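Local coordinates for NAD(FAD)-dependent dehydrogenase, NirB-family (N-terminal domain) (Clostridium acetobutylicum, PDB 3KLJ), which catalyses the NADH-dependent reduction of rubredoxin, using one bound FAD per monomer to pass electrons into an oxygen-scavenging chain, at residues Leu44-Pro49 with Lys59-Ile64; Arg50-Ile55 with Gly155-Glu160. All blocks are in the same frame, centred on the assembly; numbering follows the deposited sequence.

In the fold
Both interactions lie beside the FAD and use helix 51-56 or its flanking loops. Interaction 1 joins the loop before this helix to the loop after it, all within the FAD-binding domain. Interaction 2 joins the helix to helix 156-168 of the NADH-binding domain, bridging two domains. Both are partly buried; interaction 1 is larger. It has a backbone hydrogen bond plus aromatic-aliphatic packing, with an arginine on the FAD phosphate. Interaction 2 has no hydrogen bond between its segments; an asparagine amide lies against a glutamate, and a leucine touches both the amide and the flavin. They touch through Arg50, on Ile64 and Asp63, and through Ile54, on Lys59 and Ser60.

Interaction 1: Leu44-Pro49 with Lys59-Ile64; sequences LPYYRP and KSIDDI. With FAD (flavin-adenine dinucleotide), chain B.
Tyr46 swings its ring between its backbone N and carbonyl carbon (chi1 55°), where it meets Ile61 and Ile64. Ile64 also places CG1 in that position (chi1 62°) and runs beside Tyr46, pointing the same way. Its CD1 meets Tyr46 CD2 at 3.6 Å. Ile61 comes across at about a right angle, with its CD1 3.6 Å from Tyr46 CD1. Both methyls approach the ring obliquely.

The backbone adds a nearly straight hydrogen bond, Tyr47 N to Ile64 O, of 2.8 Å and 174°. Tyr47 is the centre of an inverse gamma turn, which leads the chain to the FAD. There Arg48, an FAD-binding residue, donates from NE to FAD O2A at 2.7 Å, with the oxygen in the guanidinium plane. Arg48 NH2 also donates to Tyr46 OH at 2.9 Å; the hydroxyl lies well out of that plane. Glu41 hydrogen-bonds Tyr46 OH through OE1 and forms a salt bridge with Arg48 NH1 through OE2; Tyr131 O accepts from Arg48 NH2. These partners would hold the guanidinium at the pyrophosphate. Pro49 packs on the flavin, CB 3.5 Å from FAD N5.

The loop is part of the cofactor pocket in the FAD-binding domain of a glutathione-reductase-type fold. It follows strand 35-38 and is tied to the loop between helices 51-56 and 69-74. Ile64 packs on helix 51-56, Pro45 on helix 69-74, and Tyr47 and Pro49 on helix 277-291.

Interaction 2: Arg50-Ile55 with Gly155-Glu160; sequences RLNEII and GILGIE. With FAD (flavin-adenine dinucleotide), chain B.
In the conformer described, Asn52 turns its amide nitrogen to Glu160, crossing its side chain at about a right angle. A second conformer exists, and the distances hold for this one. Asn52 ND2 lies 3.6 Å from Glu160 OE1 and 3.7 Å from Glu160 CB. The amide and carboxylate, their planes 84° apart, only touch; no hydrogen bond joins the segments. Leu157 takes a smaller share, with CD1 4.3 Å from Asn52 ND2.

The same leucine, with CG anti to the backbone N (chi1 171°), directs both methyls to the dimethylbenzene end of the flavin. Leu157 CD1 is 3.4 Å from the methyl carbon FAD C7M, and Leu157 CD2 is 3.8 Å from it.

Further out, Glu160 is extended beyond CG, and its OE2 accepts a hydrogen bond from Lys308 N, which ties it to strand 306-309. Arg50, just before helix 51-56, forms a 2.8 Å salt bridge from NH1 to Glu53 OE2, which lies in the guanidinium plane. Lys57 pairs with the other oxygen of Glu53.

Gly155, the N-cap of helix 156-168, fits a Rossmann-type glycine motif with Gly158, consistent with the NADH-binding domain. Asn52 also packs on Leu161 and Ala164, and Ile55 on Leu161 and Ile165, so the contact runs on along this helix. Leu51, Ile54 and Ile55 pack on helix 133-146, while Ile156 and Ile159 pack on strand 306-309.

Interaction 1: Leu44-Pro49 with Lys59-Ile64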
loop_
_atom_site.group_PDB
_atom_site.type_symbol
_atom_site.label_atom_id
_atom_site.label_comp_id
_atom_site.label_asym_id
_atom_site.label_seq_id
_atom_site.Cartn_x
_atom_site.Cartn_y
_atom_site.Cartn_z
ATOM N N LEU A 44 -1.008 -6.475 18.065
ATOM C CA LEU A 44 -0.532 -5.091 18.132
ATOM C C LEU A 44 -0.082 -4.596 16.746
ATOM O O LEU A 44 0.090 -5.409 15.832
ATOM C CB LEU A 44 0.620 -5.001 19.137
ATOM C CG LEU A 44 0.331 -4.674 20.618
ATOM C CD1 LEU A 44 -1.150 -4.542 20.997
ATOM C CD2 LEU A 44 1.070 -5.603 21.567
ATOM N N PRO A 45 0.080 -3.266 16.576
ATOM C CA PRO A 45 0.587 -2.734 15.317
ATOM C C PRO A 45 1.844 -3.442 14.823
ATOM O O PRO A 45 2.811 -3.599 15.569
ATOM C CB PRO A 45 0.898 -1.280 15.664
ATOM C CG PRO A 45 -0.184 -0.922 16.627
ATOM C CD PRO A 45 -0.476 -2.190 17.423
ATOM N N TYR A 46 1.820 -3.848 13.560
ATOM C CA TYR A 46 2.969 -4.515 12.962
ATOM C C TYR A 46 3.339 -3.926 11.609
ATOM O O TYR A 46 2.512 -3.267 10.957
ATOM C CB TYR A 46 2.733 -6.021 12.871
ATOM C CG TYR A 46 1.474 -6.458 12.143
ATOM C CD1 TYR A 46 0.282 -6.696 12.842
ATOM C CD2 TYR A 46 1.483 -6.671 10.762
ATOM C CE1 TYR A 46 -0.873 -7.132 12.179
ATOM C CE2 TYR A 46 0.341 -7.100 10.090
ATOM C CZ TYR A 46 -0.834 -7.334 10.805
ATOM O OH TYR A 46 -1.959 -7.764 10.131
ATOM N N TYR A 47 4.590 -4.149 11.210
ATOM C CA TYR A 47 5.122 -3.615 9.958
ATOM C C TYR A 47 4.576 -4.451 8.805
ATOM O O TYR A 47 5.239 -5.381 8.310
ATOM C CB TYR A 47 6.655 -3.627 9.964
ATOM C CG TYR A 47 7.257 -2.625 9.003
ATOM C CD1 TYR A 47 7.548 -2.982 7.689
ATOM C CD2 TYR A 47 7.522 -1.315 9.407
ATOM C CE1 TYR A 47 8.093 -2.058 6.792
ATOM C CE2 TYR A 47 8.072 -0.389 8.525
ATOM C CZ TYR A 47 8.358 -0.772 7.220
ATOM O OH TYR A 47 8.882 0.131 6.340
ATOM N N ARG A 48 3.354 -4.110 8.405
ATOM C CA ARG A 48 2.596 -4.860 7.397
ATOM C C ARG A 48 3.369 -5.234 6.101
ATOM O O ARG A 48 3.187 -6.348 5.608
ATOM C CB ARG A 48 1.280 -4.127 7.067
ATOM C CG ARG A 48 0.229 -4.960 6.297
ATOM C CD ARG A 48 -1.094 -4.161 6.095
ATOM N NE ARG A 48 -1.661 -3.733 7.381
ATOM C CZ ARG A 48 -2.241 -4.548 8.265
ATOM N NH1 ARG A 48 -2.705 -4.065 9.410
ATOM N NH2 ARG A 48 -2.367 -5.845 8.011
ATOM N N PRO A 49 4.209 -4.316 5.542
ATOM C CA PRO A 49 4.951 -4.699 4.328
ATOM C C PRO A 49 5.873 -5.909 4.461
ATOM O O PRO A 49 6.333 -6.423 3.440
ATOM C CB PRO A 49 5.770 -3.434 3.993
ATOM C CG PRO A 49 4.914 -2.301 4.530
ATOM C CD PRO A 49 4.368 -2.874 5.834
ATOM N N LYS A 59 8.931 -16.406 9.495
ATOM C CA LYS A 59 8.891 -15.509 10.650
ATOM C C LYS A 59 7.474 -15.469 11.226
ATOM O O LYS A 59 6.507 -15.770 10.524
ATOM C CB LYS A 59 9.384 -14.103 10.261
ATOM C CG LYS A 59 10.920 -14.055 10.107
ATOM C CD LYS A 59 11.410 -12.681 9.674
ATOM C CE LYS A 59 12.943 -12.652 9.621
ATOM N NZ LYS A 59 13.559 -13.013 10.928
ATOM N N SER A 60 7.351 -15.117 12.505
ATOM C CA SER A 60 6.040 -15.003 13.148
ATOM C C SER A 60 5.642 -13.547 13.388
ATOM O O SER A 60 6.369 -12.613 12.989
ATOM C CB SER A 60 6.001 -15.804 14.452
ATOM O OG SER A 60 6.928 -15.291 15.390
ATOM N N ILE A 61 4.472 -13.357 14.009
ATOM C CA ILE A 61 3.951 -12.024 14.307
ATOM C C ILE A 61 4.938 -11.223 15.157
ATOM O O ILE A 61 5.192 -10.044 14.896
ATOM C CB ILE A 61 2.513 -12.064 14.953
ATOM C CG1 ILE A 61 1.991 -10.653 15.273
ATOM C CG2 ILE A 61 2.465 -12.950 16.217
ATOM C CD1 ILE A 61 1.701 -9.766 14.057
ATOM N N ASP A 62 5.505 -11.889 16.154
ATOM C CA ASP A 62 6.475 -11.285 17.061
ATOM C C ASP A 62 7.661 -10.615 16.360
ATOM O O ASP A 62 8.164 -9.601 16.845
ATOM C CB ASP A 62 6.946 -12.336 18.060
ATOM C CG ASP A 62 5.788 -13.137 18.625
ATOM O OD1 ASP A 62 4.846 -12.501 19.159
ATOM O OD2 ASP A 62 5.808 -14.385 18.525
ATOM N N ASP A 63 8.078 -11.169 15.218
ATOM C CA ASP A 63 9.207 -10.637 14.465
ATOM C C ASP A 63 8.877 -9.375 13.679
ATOM O O ASP A 63 9.795 -8.696 13.217
ATOM C CB ASP A 63 9.751 -11.673 13.480
ATOM C CG ASP A 63 10.094 -12.973 14.140
ATOM O OD1 ASP A 63 10.725 -12.951 15.218
ATOM O OD2 ASP A 63 9.722 -14.016 13.574
ATOM N N ILE A 64 7.588 -9.076 13.497
ATOM C CA ILE A 64 7.192 -7.910 12.697
ATOM C C ILE A 64 6.411 -6.826 13.446
ATOM O O ILE A 64 6.098 -5.780 12.868
ATOM C CB ILE A 64 6.460 -8.291 11.367
ATOM C CG1 ILE A 64 5.148 -9.052 11.634
ATOM C CG2 ILE A 64 7.407 -9.056 10.415
ATOM C CD1 ILE A 64 4.200 -9.058 10.436
HETATM P PA FAD B . -3.296 -0.592 8.068
HETATM O O1A FAD B . -4.244 -1.323 7.155
HETATM O O2A FAD B . -1.895 -1.152 8.027
HETATM O O5B FAD B . -3.858 -0.628 9.562
HETATM C C5B FAD B . -5.207 -0.298 9.840
HETATM C C4B FAD B . -5.712 -1.164 10.994
HETATM O O4B FAD B . -7.027 -0.752 11.362
HETATM C C3B FAD B . -5.811 -2.631 10.583
HETATM O O3B FAD B . -5.145 -3.430 11.547
HETATM C C2B FAD B . -7.297 -2.933 10.547
HETATM O O2B FAD B . -7.596 -4.235 10.997
HETATM C C1B FAD B . -7.863 -1.889 11.499
HETATM N N9A FAD B . -9.273 -1.548 11.234
HETATM C C8A FAD B . -9.904 -1.481 10.021
HETATM N N7A FAD B . -11.195 -1.129 10.225
HETATM C C5A FAD B . -11.399 -0.963 11.548
HETATM C C6A FAD B . -12.529 -0.616 12.289
HETATM N N6A FAD B . -13.736 -0.646 11.723
HETATM N N1A FAD B . -12.423 -0.532 13.667
HETATM C C2A FAD B . -11.222 -0.788 14.301
HETATM N N3A FAD B . -10.111 -1.143 13.559
HETATM C C4A FAD B . -10.197 -1.225 12.199
HETATM N N1 FAD B . 3.748 -0.026 1.494
HETATM C C2 FAD B . 4.936 0.516 1.053
HETATM O O2 FAD B . 5.116 1.719 1.140
HETATM N N3 FAD B . 5.936 -0.286 0.543
HETATM C C4 FAD B . 5.745 -1.645 0.454
HETATM O O4 FAD B . 6.652 -2.333 -0.022
HETATM C C4X FAD B . 4.536 -2.211 0.884
HETATM N N5 FAD B . 4.322 -3.580 0.814
HETATM C C5X FAD B . 3.129 -4.129 1.246
HETATM C C6 FAD B . 2.918 -5.513 1.166
HETATM C C7 FAD B . 1.706 -6.056 1.621
HETATM C C7M FAD B . 1.473 -7.537 1.536
HETATM C C8 FAD B . 0.713 -5.224 2.137
HETATM C C8M FAD B . -0.602 -5.780 2.625
HETATM C C9 FAD B . 0.928 -3.853 2.206
HETATM C C9A FAD B . 2.136 -3.301 1.768
HETATM N N10 FAD B . 2.347 -1.926 1.848
HETATM C C10 FAD B . 3.541 -1.386 1.410
HETATM C "C1'" FAD B . 1.278 -1.032 2.383
HETATM C "C2'" FAD B . 1.494 -0.661 3.834
HETATM O "O2'" FAD B . 1.389 -1.835 4.614
HETATM C "C3'" FAD B . 0.409 0.328 4.210
HETATM O "O3'" FAD B . 0.601 1.534 3.495
HETATM C "C4'" FAD B . 0.379 0.651 5.694
HETATM O "O4'" FAD B . 0.228 -0.537 6.460
HETATM C "C5'" FAD B . -0.817 1.554 5.964
HETATM O "O5'" FAD B . -0.938 1.681 7.357
HETATM P P FAD B . -2.328 2.122 7.989
HETATM O O1P FAD B . -2.162 2.237 9.496
HETATM O O2P FAD B . -2.860 3.370 7.327
HETATM O O3P FAD B . -3.367 0.948 7.605
#

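Interaction 2: Arg50-Ile55 with Gly155-Glu160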
loop_
_atom_site.group_PDB
_atom_site.type_symbol
_atom_site.label_atom_id
_atom_site.label_comp_id
_atom_site.label_asym_id
_atom_site.label_seq_id
_atom_site.Cartn_x
_atom_site.Cartn_y
_atom_site.Cartn_z
ATOM N N ARG A 50 6.122 -6.383 5.682
ATOM C CA ARG A 50 7.010 -7.531 5.855
ATOM C C ARG A 50 6.246 -8.858 5.911
ATOM O O ARG A 50 6.837 -9.884 6.204
ATOM C CB ARG A 50 7.921 -7.376 7.080
ATOM C CG ARG A 50 8.542 -6.017 7.197
ATOM C CD ARG A 50 9.996 -6.051 7.540
ATOM N NE ARG A 50 10.252 -6.357 8.933
ATOM C CZ ARG A 50 10.878 -7.447 9.373
ATOM N NH1 ARG A 50 11.316 -8.368 8.531
ATOM N NH2 ARG A 50 11.060 -7.615 10.667
ATOM N N LEU A 51 4.947 -8.826 5.607
ATOM C CA LEU A 51 4.126 -10.041 5.589
ATOM C C LEU A 51 4.700 -11.112 4.647
ATOM O O LEU A 51 4.584 -12.310 4.917
ATOM C CB LEU A 51 2.657 -9.719 5.262
ATOM C CG LEU A 51 1.830 -9.136 6.421
ATOM C CD1 LEU A 51 0.449 -8.711 5.952
ATOM C CD2 LEU A 51 1.714 -10.111 7.598
ATOM N N ASN A 52 5.341 -10.678 3.563
ATOM C CA ASN A 52 5.992 -11.603 2.644
ATOM C C ASN A 52 7.087 -12.429 3.326
ATOM O O ASN A 52 7.361 -13.550 2.917
ATOM C CB ASN A 52 6.528 -10.863 1.415
ATOM C CG ASN A 52 5.435 -10.563 0.399
ATOM O OD1 ASN A 52 4.610 -11.425 0.095
ATOM N ND2 ASN A 52 5.422 -9.342 -0.125
ATOM N N GLU A 53 7.684 -11.879 4.386
ATOM C CA GLU A 53 8.730 -12.572 5.149
ATOM C C GLU A 53 8.183 -13.645 6.088
ATOM O O GLU A 53 8.892 -14.602 6.433
ATOM C CB GLU A 53 9.586 -11.579 5.932
ATOM C CG GLU A 53 10.310 -10.580 5.055
ATOM C CD GLU A 53 11.255 -9.701 5.835
ATOM O OE1 GLU A 53 12.122 -10.240 6.558
ATOM O OE2 GLU A 53 11.135 -8.461 5.721
ATOM N N ILE A 54 6.934 -13.476 6.506
ATOM C CA ILE A 54 6.223 -14.500 7.265
ATOM C C ILE A 54 6.151 -15.760 6.393
ATOM O O ILE A 54 6.400 -16.872 6.858
ATOM C CB ILE A 54 4.780 -14.022 7.669
ATOM C CG1 ILE A 54 4.821 -12.699 8.449
ATOM C CG2 ILE A 54 4.015 -15.116 8.413
ATOM C CD1 ILE A 54 5.697 -12.699 9.694
ATOM N N ILE A 55 5.849 -15.556 5.112
ATOM C CA ILE A 55 5.827 -16.631 4.129
ATOM C C ILE A 55 7.262 -17.074 3.764
ATOM O O ILE A 55 7.610 -18.233 3.960
ATOM C CB ILE A 55 4.992 -16.225 2.876
ATOM C CG1 ILE A 55 3.510 -16.072 3.253
ATOM C CG2 ILE A 55 5.151 -17.248 1.751
ATOM C CD1 ILE A 55 2.724 -15.127 2.368
ATOM N N GLY A 155 0.180 -6.657 -10.409
ATOM C CA GLY A 155 0.936 -5.627 -9.691
ATOM C C GLY A 155 2.132 -6.100 -8.885
ATOM O O GLY A 155 2.454 -7.285 -8.850
ATOM N N ILE A 156 2.784 -5.140 -8.238
ATOM C CA ILE A 156 3.973 -5.347 -7.398
ATOM C C ILE A 156 3.793 -6.422 -6.314
ATOM O O ILE A 156 4.637 -7.315 -6.163
ATOM C CB ILE A 156 4.377 -4.006 -6.716
ATOM C CG1 ILE A 156 5.464 -3.312 -7.513
ATOM C CG2 ILE A 156 4.845 -4.195 -5.260
ATOM C CD1 ILE A 156 4.940 -2.280 -8.481
ATOM N N LEU A 157 2.702 -6.318 -5.569
ATOM C CA LEU A 157 2.433 -7.245 -4.478
ATOM C C LEU A 157 2.274 -8.682 -4.981
ATOM O O LEU A 157 2.781 -9.622 -4.362
ATOM C CB LEU A 157 1.207 -6.774 -3.684
ATOM C CG LEU A 157 0.554 -7.654 -2.605
ATOM C CD1 LEU A 157 1.572 -8.426 -1.767
ATOM C CD2 LEU A 157 -0.310 -6.779 -1.725
ATOM N N GLY A 158 1.591 -8.849 -6.109
ATOM C CA GLY A 158 1.420 -10.173 -6.711
ATOM C C GLY A 158 2.749 -10.813 -7.080
ATOM O O GLY A 158 2.969 -12.006 -6.850
ATOM N N ILE A 159 3.640 -10.006 -7.646
ATOM C CA ILE A 159 4.983 -10.457 -8.003
ATOM C C ILE A 159 5.833 -10.772 -6.767
ATOM O O ILE A 159 6.430 -11.841 -6.691
ATOM C CB ILE A 159 5.707 -9.469 -8.951
ATOM C CG1 ILE A 159 4.821 -9.146 -10.161
ATOM C CG2 ILE A 159 6.982 -10.099 -9.479
ATOM C CD1 ILE A 159 5.233 -7.902 -10.928
ATOM N N GLU A 160 5.869 -9.859 -5.797
ATOM C CA GLU A 160 6.587 -10.109 -4.543
ATOM C C GLU A 160 6.103 -11.368 -3.811
ATOM O O GLU A 160 6.922 -12.112 -3.276
ATOM C CB GLU A 160 6.507 -8.903 -3.610
ATOM C CG GLU A 160 7.320 -7.704 -4.083
ATOM C CD GLU A 160 7.240 -6.532 -3.135
ATOM O OE1 GLU A 160 6.413 -6.561 -2.202
ATOM O OE2 GLU A 160 8.004 -5.566 -3.325
HETATM P PA FAD B . -3.296 -0.592 8.068
HETATM O O1A FAD B . -4.244 -1.323 7.155
HETATM O O2A FAD B . -1.895 -1.152 8.027
HETATM O O5B FAD B . -3.858 -0.628 9.562
HETATM C C5B FAD B . -5.207 -0.298 9.840
HETATM C C4B FAD B . -5.712 -1.164 10.994
HETATM O O4B FAD B . -7.027 -0.752 11.362
HETATM C C3B FAD B . -5.811 -2.631 10.583
HETATM O O3B FAD B . -5.145 -3.430 11.547
HETATM C C2B FAD B . -7.297 -2.933 10.547
HETATM O O2B FAD B . -7.596 -4.235 10.997
HETATM C C1B FAD B . -7.863 -1.889 11.499
HETATM N N9A FAD B . -9.273 -1.548 11.234
HETATM C C8A FAD B . -9.904 -1.481 10.021
HETATM N N7A FAD B . -11.195 -1.129 10.225
HETATM C C5A FAD B . -11.399 -0.963 11.548
HETATM C C6A FAD B . -12.529 -0.616 12.289
HETATM N N6A FAD B . -13.736 -0.646 11.723
HETATM N N1A FAD B . -12.423 -0.532 13.667
HETATM C C2A FAD B . -11.222 -0.788 14.301
HETATM N N3A FAD B . -10.111 -1.143 13.559
HETATM C C4A FAD B . -10.197 -1.225 12.199
HETATM N N1 FAD B . 3.748 -0.026 1.494
HETATM C C2 FAD B . 4.936 0.516 1.053
HETATM O O2 FAD B . 5.116 1.719 1.140
HETATM N N3 FAD B . 5.936 -0.286 0.543
HETATM C C4 FAD B . 5.745 -1.645 0.454
HETATM O O4 FAD B . 6.652 -2.333 -0.022
HETATM C C4X FAD B . 4.536 -2.211 0.884
HETATM N N5 FAD B . 4.322 -3.580 0.814
HETATM C C5X FAD B . 3.129 -4.129 1.246
HETATM C C6 FAD B . 2.918 -5.513 1.166
HETATM C C7 FAD B . 1.706 -6.056 1.621
HETATM C C7M FAD B . 1.473 -7.537 1.536
HETATM C C8 FAD B . 0.713 -5.224 2.137
HETATM C C8M FAD B . -0.602 -5.780 2.625
HETATM C C9 FAD B . 0.928 -3.853 2.206
HETATM C C9A FAD B . 2.136 -3.301 1.768
HETATM N N10 FAD B . 2.347 -1.926 1.848
HETATM C C10 FAD B . 3.541 -1.386 1.410
HETATM C "C1'" FAD B . 1.278 -1.032 2.383
HETATM C "C2'" FAD B . 1.494 -0.661 3.834
HETATM O "O2'" FAD B . 1.389 -1.835 4.614
HETATM C "C3'" FAD B . 0.409 0.328 4.210
HETATM O "O3'" FAD B . 0.601 1.534 3.495
HETATM C "C4'" FAD B . 0.379 0.651 5.694
HETATM O "O4'" FAD B . 0.228 -0.537 6.460
HETATM C "C5'" FAD B . -0.817 1.554 5.964
HETATM O "O5'" FAD B . -0.938 1.681 7.357
HETATM P P FAD B . -2.328 2.122 7.989
HETATM O O1P FAD B . -2.162 2.237 9.496
HETATM O O2P FAD B . -2.860 3.370 7.327
HETATM O O3P FAD B . -3.367 0.948 7.605
#